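Local coordinates for acetyltransferase, GNAT family (Enterococcus faecalis, PDB 1U6M), which probably transfers an acyl group, most likely acetyl from acetyl-CoA as in other GNAT-family enzymes, to an acceptor that is not known, at residues 42-46 / 90-96; 53-59 / 71-76; 80-84 / 102-108; 131-135 / 163-169. One frame throughout, in Å; residues are numbered along the deposited sequence.

Contact 1. Residues 42-46 / 90-96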
# COMPACT_ATOMS: atom_id res chain seq x y z
N LEU A 42 -3.58 13.46 -9.86
CA LEU A 42 -3.95 12.27 -10.60
C LEU A 42 -4.18 11.12 -9.60
O LEU A 42 -5.21 10.48 -9.63
CB LEU A 42 -2.81 11.93 -11.58
CG LEU A 42 -2.63 12.85 -12.81
CD1 LEU A 42 -1.29 12.54 -13.60
CD2 LEU A 42 -3.84 12.83 -13.78
N LEU A 43 -3.18 10.85 -8.76
CA LEU A 43 -3.30 9.92 -7.65
C LEU A 43 -4.55 10.16 -6.83
O LEU A 43 -5.32 9.20 -6.61
CB LEU A 43 -2.04 10.01 -6.76
CG LEU A 43 -0.76 9.51 -7.44
CD1 LEU A 43 0.56 9.89 -6.66
CD2 LEU A 43 -0.87 7.94 -7.71
N ALA A 44 -4.80 11.42 -6.42
CA ALA A 44 -5.99 11.76 -5.55
C ALA A 44 -7.26 11.42 -6.21
O ALA A 44 -8.18 10.84 -5.60
CB ALA A 44 -6.02 13.19 -5.13
N GLU A 45 -7.34 11.76 -7.49
CA GLU A 45 -8.51 11.36 -8.26
C GLU A 45 -8.66 9.84 -8.33
O GLU A 45 -9.77 9.36 -8.23
CB GLU A 45 -8.46 12.00 -9.66
CG GLU A 45 -9.71 11.74 -10.51
CD GLU A 45 -9.68 12.44 -11.89
OE1 GLU A 45 -10.51 12.00 -12.76
OE2 GLU A 45 -8.85 13.40 -12.08
N ALA A 46 -7.58 9.06 -8.47
CA ALA A 46 -7.73 7.57 -8.58
C ALA A 46 -8.21 6.90 -7.22
O ALA A 46 -8.90 5.89 -7.17
CB ALA A 46 -6.41 6.94 -9.09
N VAL A 90 -7.94 7.36 -15.14
CA VAL A 90 -7.67 8.75 -14.78
C VAL A 90 -6.65 9.36 -15.74
O VAL A 90 -6.87 10.48 -16.22
CB VAL A 90 -7.19 8.87 -13.26
CG1 VAL A 90 -6.52 10.17 -12.97
CG2 VAL A 90 -8.32 8.52 -12.29
N PHE A 91 -5.52 8.69 -16.00
CA PHE A 91 -4.60 9.10 -17.10
C PHE A 91 -5.28 9.34 -18.46
O PHE A 91 -5.11 10.39 -19.06
CB PHE A 91 -3.46 8.09 -17.31
CG PHE A 91 -2.29 8.32 -16.40
CD1 PHE A 91 -2.48 8.43 -15.02
CD2 PHE A 91 -1.03 8.45 -16.92
CE1 PHE A 91 -1.41 8.67 -14.16
CE2 PHE A 91 0.07 8.69 -16.07
CZ PHE A 91 -0.14 8.78 -14.67
N LYS A 92 -6.07 8.40 -18.94
CA LYS A 92 -6.80 8.59 -20.22
C LYS A 92 -7.74 9.83 -20.24
O LYS A 92 -7.69 10.63 -21.16
CB LYS A 92 -7.55 7.32 -20.57
CG LYS A 92 -8.52 7.45 -21.74
CD LYS A 92 -8.47 6.19 -22.57
CE LYS A 92 -9.75 5.99 -23.37
NZ LYS A 92 -9.71 4.58 -23.86
N LYS A 93 -8.56 9.99 -19.20
CA LYS A 93 -9.31 11.21 -18.95
C LYS A 93 -8.53 12.52 -19.06
O LYS A 93 -9.09 13.52 -19.50
CB LYS A 93 -9.95 11.14 -17.55
CG LYS A 93 -11.16 10.30 -17.51
CD LYS A 93 -11.92 10.63 -16.26
CE LYS A 93 -13.02 9.62 -16.11
NZ LYS A 93 -13.73 9.83 -14.82
N HIS A 94 -7.26 12.51 -18.66
CA HIS A 94 -6.38 13.69 -18.64
C HIS A 94 -5.39 13.79 -19.82
O HIS A 94 -4.43 14.56 -19.76
CB HIS A 94 -5.62 13.74 -17.29
CG HIS A 94 -6.56 14.05 -16.16
ND1 HIS A 94 -6.79 15.33 -15.72
CD2 HIS A 94 -7.44 13.26 -15.50
CE1 HIS A 94 -7.75 15.31 -14.81
NE2 HIS A 94 -8.15 14.06 -14.65
N GLY A 95 -5.64 12.98 -20.87
CA GLY A 95 -4.84 13.01 -22.09
C GLY A 95 -3.48 12.39 -22.02
O GLY A 95 -2.67 12.66 -22.84
N LEU A 96 -3.19 11.59 -21.00
CA LEU A 96 -1.89 10.95 -20.91
C LEU A 96 -1.96 9.48 -21.42
O LEU A 96 -3.04 8.88 -21.45
CB LEU A 96 -1.35 10.99 -19.51
CG LEU A 96 -0.87 12.16 -18.65
CD1 LEU A 96 -0.12 13.30 -19.31
CD2 LEU A 96 -1.95 12.68 -17.79
O HOH W 1 -12.28 10.27 -12.42
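Leu-42 and Val-90 make the apolar centre of this helix-to-helix contact. The CA-to-CB bond of Leu-42 points sideways, but its m,t rotamer carries both methyls across the gap. Leu-42 CD2 reaches Val-90 CG1 at 3.9 Å and sits over one face of the His-94 imidazole, a CH-pi contact 4.2 Å from the ring centroid; Leu-42 CD1 meets Phe-91 CE1 at 3.9 Å and Leu-96 CD2 at 4.2 Å. Val-90, with chi1 t, brings CG2 to 4.0 Å from CB of Ala-46, where the backbones come closest.

Glu-45 works along the outer side. Its side chain is nearly fully extended, so the carboxylate arrives beside the end of the other helix: His-94 NE2 donates to Glu-45 OE2 at 2.7 Å, and one water takes a hydrogen bond from Lys-93 NZ (2.8 Å) while giving one to Glu-45 OE1 (2.5 Å). Tyr-49 packs on Val-90 and Lys-93 from the loop that follows helix 36-47.

Helix 85-93 ends in a Schellman motif just past His-94, with Gly-95 (positive phi) as its C' residue: Leu-96 N bonds Phe-91 O (3.0 Å) and Gly-95 N bonds Lys-92 O (3.1 Å).

Contact 2. Residues 53-59 / 71-76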
# COMPACT_ATOMS: atom_id res chain seq x y z
N ARG A 53 -5.82 0.36 -6.19
CA ARG A 53 -4.75 0.01 -5.26
C ARG A 53 -4.76 0.85 -3.97
O ARG A 53 -4.73 0.32 -2.85
CB ARG A 53 -3.41 0.15 -5.96
CG ARG A 53 -2.24 -0.36 -5.10
CD ARG A 53 -0.91 -0.11 -5.84
NE ARG A 53 -0.78 -0.99 -7.02
CZ ARG A 53 -0.18 -2.19 -6.99
NH1 ARG A 53 0.35 -2.67 -5.87
NH2 ARG A 53 -0.10 -2.93 -8.08
N TYR A 54 -4.85 2.16 -4.13
CA TYR A 54 -4.89 3.09 -3.04
C TYR A 54 -6.23 3.74 -2.93
O TYR A 54 -6.29 4.89 -2.54
CB TYR A 54 -3.80 4.19 -3.23
CG TYR A 54 -2.42 3.59 -3.37
CD1 TYR A 54 -1.82 2.89 -2.31
CD2 TYR A 54 -1.69 3.71 -4.54
CE1 TYR A 54 -0.51 2.32 -2.44
CE2 TYR A 54 -0.40 3.11 -4.66
CZ TYR A 54 0.15 2.44 -3.61
OH TYR A 54 1.41 1.88 -3.72
N GLY A 55 -7.30 3.03 -3.31
CA GLY A 55 -8.64 3.51 -3.09
C GLY A 55 -8.85 3.70 -1.61
O GLY A 55 -8.36 2.89 -0.82
N TYR A 56 -9.58 4.74 -1.19
CA TYR A 56 -9.83 4.92 0.26
C TYR A 56 -10.41 3.69 0.94
O TYR A 56 -10.08 3.38 2.05
CB TYR A 56 -10.60 6.20 0.61
CG TYR A 56 -12.05 6.15 0.21
CD1 TYR A 56 -13.01 5.64 1.08
CD2 TYR A 56 -12.47 6.67 -1.01
CE1 TYR A 56 -14.35 5.60 0.72
CE2 TYR A 56 -13.80 6.63 -1.40
CZ TYR A 56 -14.74 6.09 -0.53
OH TYR A 56 -16.09 6.03 -0.90
N GLN A 57 -11.22 2.92 0.24
CA GLN A 57 -11.82 1.75 0.82
C GLN A 57 -10.84 0.63 1.18
O GLN A 57 -11.20 -0.31 1.88
CB GLN A 57 -12.92 1.28 -0.09
CG GLN A 57 -14.08 2.22 0.02
CD GLN A 57 -15.17 1.94 -0.99
OE1 GLN A 57 -15.80 2.89 -1.50
NE2 GLN A 57 -15.43 0.63 -1.29
N ARG A 58 -9.63 0.74 0.66
CA ARG A 58 -8.60 -0.27 0.88
C ARG A 58 -7.65 0.16 1.98
O ARG A 58 -6.71 -0.58 2.32
CB ARG A 58 -7.80 -0.46 -0.43
CG ARG A 58 -8.62 -0.99 -1.57
CD ARG A 58 -7.71 -1.74 -2.54
NE ARG A 58 -8.36 -2.16 -3.80
CZ ARG A 58 -9.12 -3.25 -3.94
NH1 ARG A 58 -9.39 -4.03 -2.90
NH2 ARG A 58 -9.61 -3.59 -5.13
N ILE A 59 -7.90 1.34 2.53
CA ILE A 59 -6.94 2.00 3.40
C ILE A 59 -7.39 2.23 4.88
O ILE A 59 -8.52 2.71 5.20
CB ILE A 59 -6.48 3.37 2.79
CG1 ILE A 59 -5.85 3.12 1.40
CG2 ILE A 59 -5.48 4.04 3.70
CD1 ILE A 59 -5.30 4.35 0.69
N ILE A 71 -0.67 5.44 6.70
CA ILE A 71 -1.72 4.64 6.11
C ILE A 71 -1.21 3.19 5.99
O ILE A 71 -0.03 2.95 5.83
CB ILE A 71 -2.14 5.19 4.71
CG1 ILE A 71 -0.99 5.11 3.66
CG2 ILE A 71 -2.77 6.60 4.86
CD1 ILE A 71 -1.38 5.70 2.28
N ALA A 72 -2.13 2.24 6.10
CA ALA A 72 -1.86 0.84 5.85
C ALA A 72 -2.79 0.52 4.71
O ALA A 72 -4.01 0.81 4.80
CB ALA A 72 -2.24 -0.00 7.04
N VAL A 73 -2.24 -0.08 3.66
CA VAL A 73 -2.95 -0.37 2.40
C VAL A 73 -2.80 -1.86 2.01
O VAL A 73 -1.67 -2.39 2.05
CB VAL A 73 -2.36 0.42 1.19
CG1 VAL A 73 -3.31 0.22 -0.07
CG2 VAL A 73 -2.20 1.87 1.56
N GLY A 74 -3.91 -2.51 1.66
CA GLY A 74 -3.89 -3.91 1.30
C GLY A 74 -5.22 -4.36 0.68
O GLY A 74 -6.20 -3.57 0.65
N TYR A 75 -5.27 -5.62 0.23
CA TYR A 75 -6.40 -6.09 -0.58
C TYR A 75 -6.37 -7.61 -0.58
O TYR A 75 -5.26 -8.21 -0.42
CB TYR A 75 -6.34 -5.53 -2.05
CG TYR A 75 -4.93 -5.42 -2.61
CD1 TYR A 75 -4.27 -6.55 -3.14
CD2 TYR A 75 -4.24 -4.19 -2.58
CE1 TYR A 75 -2.91 -6.46 -3.60
CE2 TYR A 75 -2.89 -4.10 -3.04
CZ TYR A 75 -2.26 -5.23 -3.54
OH TYR A 75 -0.94 -5.14 -3.98
N PRO A 76 -7.55 -8.25 -0.79
CA PRO A 76 -7.55 -9.72 -1.13
C PRO A 76 -6.61 -10.00 -2.28
O PRO A 76 -6.60 -9.25 -3.20
CB PRO A 76 -8.98 -10.00 -1.56
CG PRO A 76 -9.82 -8.90 -0.71
CD PRO A 76 -8.91 -7.66 -0.67
O HOH W 2 -6.40 -1.50 4.98
O HOH W 3 -9.31 -3.97 -0.11
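Val-73 is the bump that residues 53-59 wrap around. Val-73 CG1 pushes into the bend at Arg-53 and Tyr-54, 3.1 Å from Arg-53 O and 3.8 Å from Tyr-54 CD1, while Val-73 CG2 lies 3.9 Å from Ile-59 CG1. Ile-59 in turn puts CG2 against CB of Ile-71 (3.7 Å), so it fills the hollow between Ile-71 and Val-73 on one face of strand 67-76. Ile-15 of helix 12-25 packs against both Tyr-54 and Ile-59.

The backbones join where the 3-10 turn 56-58 runs into strand 59-64. Ile-59 and Val-73 form an antiparallel non-hydrogen-bonded pair, and Ile-59 CA approaches Ala-72 O at 3.5 Å in a CA-H...O contact. Just before the strand begins, at Arg-58, the pairing loosens: Gly-74 N reaches Arg-58 O through a weak 3.5 Å hydrogen bond, and a water donates to Arg-58 O (2.8 Å) and, weakly, to Ala-72 O (3.3 Å).

Farther along, Tyr-75 fits between two arginines. Arg-58 NH1 lies 3.5 Å from Tyr-75 CB, bridges through a water to Gly-74 O, and forms a salt bridge with Asp-79; Arg-58 NH2 bonds Thr-51 O. Arg-53 NH1 and Tyr-75 OH, although 3.4 Å apart, are not bonded to each other; both turn to Asp-116. The chemistry is thus divided: an apolar seam under helix 12-25, and the buried charge of Arg-53, which ties this loop to strand 112-120.

Contact 3. Residues 80-84 / 102-108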
# COMPACT_ATOMS: atom_id res chain seq x y z
N GLU A 80 -5.41 -8.40 -7.22
CA GLU A 80 -4.14 -7.85 -7.68
C GLU A 80 -4.02 -7.44 -9.17
O GLU A 80 -3.14 -6.62 -9.56
CB GLU A 80 -3.00 -8.82 -7.37
CG GLU A 80 -1.70 -7.96 -7.22
CD GLU A 80 -0.41 -8.75 -7.11
OE1 GLU A 80 0.65 -8.07 -6.98
OE2 GLU A 80 -0.47 -10.01 -7.14
N LYS A 81 -4.85 -8.05 -10.00
CA LYS A 81 -4.76 -7.79 -11.40
C LYS A 81 -5.69 -6.62 -11.82
O LYS A 81 -5.53 -6.08 -12.89
CB LYS A 81 -5.07 -9.09 -12.17
CG LYS A 81 -3.84 -9.78 -12.71
CD LYS A 81 -3.13 -10.64 -11.74
CE LYS A 81 -1.83 -11.13 -12.41
NZ LYS A 81 -1.13 -12.34 -11.81
N ILE A 82 -6.62 -6.23 -10.97
CA ILE A 82 -7.54 -5.16 -11.29
C ILE A 82 -7.25 -3.80 -10.61
O ILE A 82 -7.99 -2.82 -10.87
CB ILE A 82 -9.06 -5.58 -11.11
CG1 ILE A 82 -9.40 -6.05 -9.68
CG2 ILE A 82 -9.39 -6.70 -12.03
CD1 ILE A 82 -10.15 -4.99 -8.82
N ILE A 83 -6.19 -3.72 -9.77
CA ILE A 83 -6.02 -2.59 -8.82
C ILE A 83 -5.47 -1.27 -9.43
O ILE A 83 -5.75 -0.16 -8.95
CB ILE A 83 -5.21 -3.01 -7.51
CG1 ILE A 83 -3.89 -3.69 -7.87
CG2 ILE A 83 -6.16 -3.79 -6.50
CD1 ILE A 83 -3.01 -4.03 -6.70
N ASP A 84 -4.73 -1.41 -10.52
CA ASP A 84 -4.11 -0.27 -11.23
C ASP A 84 -4.92 0.34 -12.34
O ASP A 84 -4.61 1.47 -12.78
CB ASP A 84 -2.73 -0.64 -11.73
CG ASP A 84 -1.70 -0.84 -10.58
OD1 ASP A 84 -1.72 -0.07 -9.56
OD2 ASP A 84 -0.87 -1.76 -10.70
N LEU A 102 3.87 1.12 -14.16
CA LEU A 102 3.43 1.21 -12.78
C LEU A 102 4.07 0.05 -12.03
O LEU A 102 5.28 -0.12 -12.07
CB LEU A 102 1.90 1.20 -12.68
CG LEU A 102 1.20 2.48 -13.20
CD1 LEU A 102 -0.36 2.47 -13.14
CD2 LEU A 102 1.83 3.80 -12.61
N PHE A 103 3.27 -0.76 -11.35
CA PHE A 103 3.84 -1.94 -10.64
C PHE A 103 3.72 -3.22 -11.43
O PHE A 103 2.72 -3.48 -12.09
CB PHE A 103 3.15 -2.13 -9.28
CG PHE A 103 3.00 -0.87 -8.49
CD1 PHE A 103 1.98 0.03 -8.79
CD2 PHE A 103 3.87 -0.58 -7.45
CE1 PHE A 103 1.82 1.19 -8.07
CE2 PHE A 103 3.69 0.59 -6.70
CZ PHE A 103 2.68 1.48 -7.03
N ILE A 104 4.72 -4.05 -11.30
CA ILE A 104 4.59 -5.45 -11.69
C ILE A 104 3.71 -6.17 -10.65
O ILE A 104 3.95 -6.07 -9.45
CB ILE A 104 5.96 -6.09 -11.95
CG1 ILE A 104 6.77 -5.17 -12.89
CG2 ILE A 104 5.78 -7.45 -12.60
CD1 ILE A 104 8.12 -5.72 -13.30
N GLU A 105 2.63 -6.78 -11.12
CA GLU A 105 1.52 -7.27 -10.27
C GLU A 105 1.69 -8.77 -9.94
O GLU A 105 0.79 -9.60 -10.17
CB GLU A 105 0.14 -6.99 -10.93
CG GLU A 105 -0.29 -5.51 -11.07
CD GLU A 105 -1.56 -5.31 -11.95
OE1 GLU A 105 -1.75 -6.13 -12.89
OE2 GLU A 105 -2.35 -4.34 -11.71
N GLU A 106 2.87 -9.11 -9.41
CA GLU A 106 3.18 -10.52 -9.18
C GLU A 106 3.66 -10.84 -7.74
O GLU A 106 4.56 -11.67 -7.55
CB GLU A 106 4.16 -11.02 -10.25
CG GLU A 106 3.53 -11.13 -11.68
CD GLU A 106 4.57 -11.14 -12.81
OE1 GLU A 106 5.77 -10.84 -12.57
OE2 GLU A 106 4.18 -11.43 -13.96
N GLU A 107 3.03 -10.23 -6.74
CA GLU A 107 3.60 -10.25 -5.42
C GLU A 107 2.78 -10.98 -4.33
O GLU A 107 3.29 -11.23 -3.25
CB GLU A 107 4.03 -8.83 -5.01
CG GLU A 107 2.97 -7.76 -5.07
CD GLU A 107 3.57 -6.35 -4.96
OE1 GLU A 107 2.96 -5.42 -4.39
OE2 GLU A 107 4.67 -6.17 -5.46
N THR A 108 1.54 -11.33 -4.64
CA THR A 108 0.65 -11.99 -3.69
C THR A 108 0.63 -13.51 -3.82
O THR A 108 1.04 -14.03 -4.84
CB THR A 108 -0.81 -11.44 -3.75
OG1 THR A 108 -1.49 -11.98 -4.89
CG2 THR A 108 -0.82 -9.93 -3.78
O HOH W 4 -4.81 -3.28 -12.83
O HOH W 5 -4.22 -6.42 -15.22
O HOH W 6 0.62 -2.11 -12.83
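Glu-80 reaches across to residues 105-108, its extended side chain laid against the backbone there. Glu-107 N donates to Glu-80 OE1 at 3.2 Å, and Thr-108 N adds a weak bond to Glu-80 OE2 at 3.5 Å. The carboxylate thus takes up the backbone NH groups of two successive residues, the second weakly.

Glu-105 returns the reach. Its side chain extends toward the backbone of residues 80-84, where water does the joining: one molecule binds Lys-81 O (2.9 Å), Asp-84 N (3.0 Å) and Glu-105 OE2 (2.9 Å), and a second donates to Lys-81 O at 2.7 Å and, weakly, to Glu-105 OE1 at 3.4 Å. Asp-84 OD2 lies only 3.1 Å from Glu-105 OE2, two acceptors without a direct bond. Another water donates to Asp-84 OD2 and to Phe-103 O, at 2.6 Å each. Asp-84 has its countercharge in Arg-53, which forms a salt bridge with OD1 and a cation-pi contact with Phe-103.

Neither segment is regular helix or strand. One leads from strand 67-76 into helix 85-93, the other from that helix to strand 112-120, so the contact closes the helix-containing excursion between two antiparallel neighbours of the central GNAT sheet.

Contact 4. Residues 131-135 / 163-169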
# COMPACT_ATOMS: atom_id res chain seq x y z
N SER A 131 3.99 0.40 13.31
CA SER A 131 3.91 -0.80 14.05
C SER A 131 2.54 -0.88 14.65
O SER A 131 2.00 -1.96 14.71
CB SER A 131 5.05 -0.91 15.07
OG SER A 131 4.60 -1.62 16.24
N LYS A 132 1.94 0.25 15.01
CA LYS A 132 0.51 0.25 15.41
C LYS A 132 -0.51 0.00 14.30
O LYS A 132 -1.54 -0.57 14.55
CB LYS A 132 0.09 1.59 16.01
CG LYS A 132 0.76 1.94 17.24
CD LYS A 132 0.18 3.27 17.67
CE LYS A 132 -1.10 3.04 18.45
NZ LYS A 132 -1.10 4.01 19.61
N LEU A 133 -0.23 0.50 13.10
CA LEU A 133 -1.06 0.22 11.95
C LEU A 133 -1.06 -1.29 11.66
O LEU A 133 -2.09 -1.88 11.40
CB LEU A 133 -0.59 1.07 10.73
CG LEU A 133 -1.13 2.50 10.68
CD1 LEU A 133 -0.40 3.26 9.63
CD2 LEU A 133 -2.63 2.48 10.39
N LEU A 134 0.10 -1.89 11.76
CA LEU A 134 0.30 -3.30 11.54
C LEU A 134 -0.48 -4.15 12.60
O LEU A 134 -1.11 -5.16 12.23
CB LEU A 134 1.80 -3.53 11.56
CG LEU A 134 2.44 -4.88 11.42
CD1 LEU A 134 2.00 -5.62 10.14
CD2 LEU A 134 3.95 -4.65 11.46
N ASP A 135 -0.48 -3.71 13.87
CA ASP A 135 -1.30 -4.37 14.90
C ASP A 135 -2.81 -4.43 14.58
O ASP A 135 -3.52 -5.27 15.12
CB ASP A 135 -1.14 -3.68 16.29
CG ASP A 135 0.22 -3.94 16.92
OD1 ASP A 135 0.98 -4.83 16.47
OD2 ASP A 135 0.55 -3.23 17.90
N LEU A 163 10.85 -7.40 12.84
CA LEU A 163 9.62 -6.73 13.28
C LEU A 163 8.39 -7.64 13.00
O LEU A 163 7.59 -7.92 13.89
CB LEU A 163 9.48 -5.36 12.55
CG LEU A 163 8.62 -4.24 13.18
CD1 LEU A 163 8.06 -3.28 12.13
CD2 LEU A 163 7.52 -4.72 14.10
N TYR A 164 8.25 -8.14 11.76
CA TYR A 164 7.08 -8.96 11.38
C TYR A 164 7.07 -10.32 12.07
O TYR A 164 5.99 -10.77 12.56
CB TYR A 164 7.02 -9.15 9.86
CG TYR A 164 7.12 -7.86 9.08
CD1 TYR A 164 7.88 -7.78 7.89
CD2 TYR A 164 6.45 -6.71 9.52
CE1 TYR A 164 7.92 -6.60 7.15
CE2 TYR A 164 6.51 -5.49 8.77
CZ TYR A 164 7.24 -5.46 7.61
OH TYR A 164 7.31 -4.29 6.88
N ALA A 165 8.23 -10.97 12.11
CA ALA A 165 8.41 -12.17 12.95
C ALA A 165 7.81 -12.05 14.38
O ALA A 165 7.11 -12.94 14.87
CB ALA A 165 9.89 -12.55 13.03
N SER A 166 8.07 -10.91 15.02
CA SER A 166 7.72 -10.69 16.42
C SER A 166 6.23 -10.44 16.55
O SER A 166 5.69 -10.40 17.64
CB SER A 166 8.51 -9.48 16.96
OG SER A 166 7.87 -8.21 16.70
N LYS A 167 5.56 -10.24 15.42
CA LYS A 167 4.15 -9.91 15.39
C LYS A 167 3.42 -11.16 14.96
O LYS A 167 2.23 -11.12 14.77
CB LYS A 167 3.88 -8.80 14.35
CG LYS A 167 3.51 -7.44 14.92
CD LYS A 167 4.62 -6.84 15.78
CE LYS A 167 4.13 -5.62 16.54
NZ LYS A 167 3.62 -4.60 15.54
N GLY A 168 4.14 -12.25 14.77
CA GLY A 168 3.53 -13.54 14.42
C GLY A 168 3.61 -13.95 12.95
O GLY A 168 2.95 -14.92 12.58
N PHE A 169 4.35 -13.20 12.11
CA PHE A 169 4.56 -13.54 10.69
C PHE A 169 5.63 -14.66 10.51
O PHE A 169 6.61 -14.70 11.26
CB PHE A 169 4.94 -12.30 9.87
CG PHE A 169 3.78 -11.40 9.53
CD1 PHE A 169 3.39 -10.38 10.40
CD2 PHE A 169 3.10 -11.53 8.30
CE1 PHE A 169 2.33 -9.51 10.12
CE2 PHE A 169 2.02 -10.67 7.97
CZ PHE A 169 1.63 -9.66 8.89
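Leu-134 and Lys-167 bury the most surface here, 87 and 71 Å², and they divide the contact into an apolar and a polar half. Leu-134 points from helix 129-135 straight at the other segment. Leu-134 CD2 meets the edge of the Tyr-164 ring, 3.8 Å from Tyr-164 CD2, and lies 4.4 Å from Leu-163 CD1; Leu-134 CD1 is 3.9 Å from Phe-169 CE1. Both rings continue inward to the sheet, packing on Leu-151 of strand 148-154 and Met-185 of strand 180-188.

Lys-167 spans the outer side. Its amine NZ makes a salt bridge with Asp-135 OD1 at 2.8 Å and donates to Ser-131 OG at 3.2 Å, with a weak bond to Ser-131 O, also 3.2 Å. Ser-131 and Asp-135 are one helical turn apart, so a single amine can serve both.

Helix 158-165 ends in a Schellman motif at Gly-168, which has positive phi: Phe-169 N bonds Tyr-164 O (3.0 Å) and Gly-168 N bonds Ala-165 O (3.1 Å), and Phe-169, just beyond it, faces Leu-134. The chemistry implies an apolar inner part bordered by one lysine, whose charge is matched by Asp-135 and whose amine is also held by Ser-131.

How the contacts relate
Contact 2 lies deepest, its centre about 6 Å from that of the chain, and is the one that includes sheet pairing. Contact 3 comes next at about 11 Å; contacts 1 and 4 sit farther out, at about 19 and 16 Å, on opposite sides of the chain's centre. Those two share a pattern, leucine-centred packing with a polar link beside it and a Schellman motif ending one helix. Contact 3, largely carboxylate, backbone and water, flanks helix 85-93, which contact 1 uses. It touches contact 2 directly: Arg-53 N lies 2.8 Å from Ile-83 O, a probable hydrogen bond, and Arg-53 NE forms a 2.9 Å salt bridge with Asp-84 OD1. Contact 4 meets contact 2 through packing of Leu-133 on Ile-71 and Ala-72.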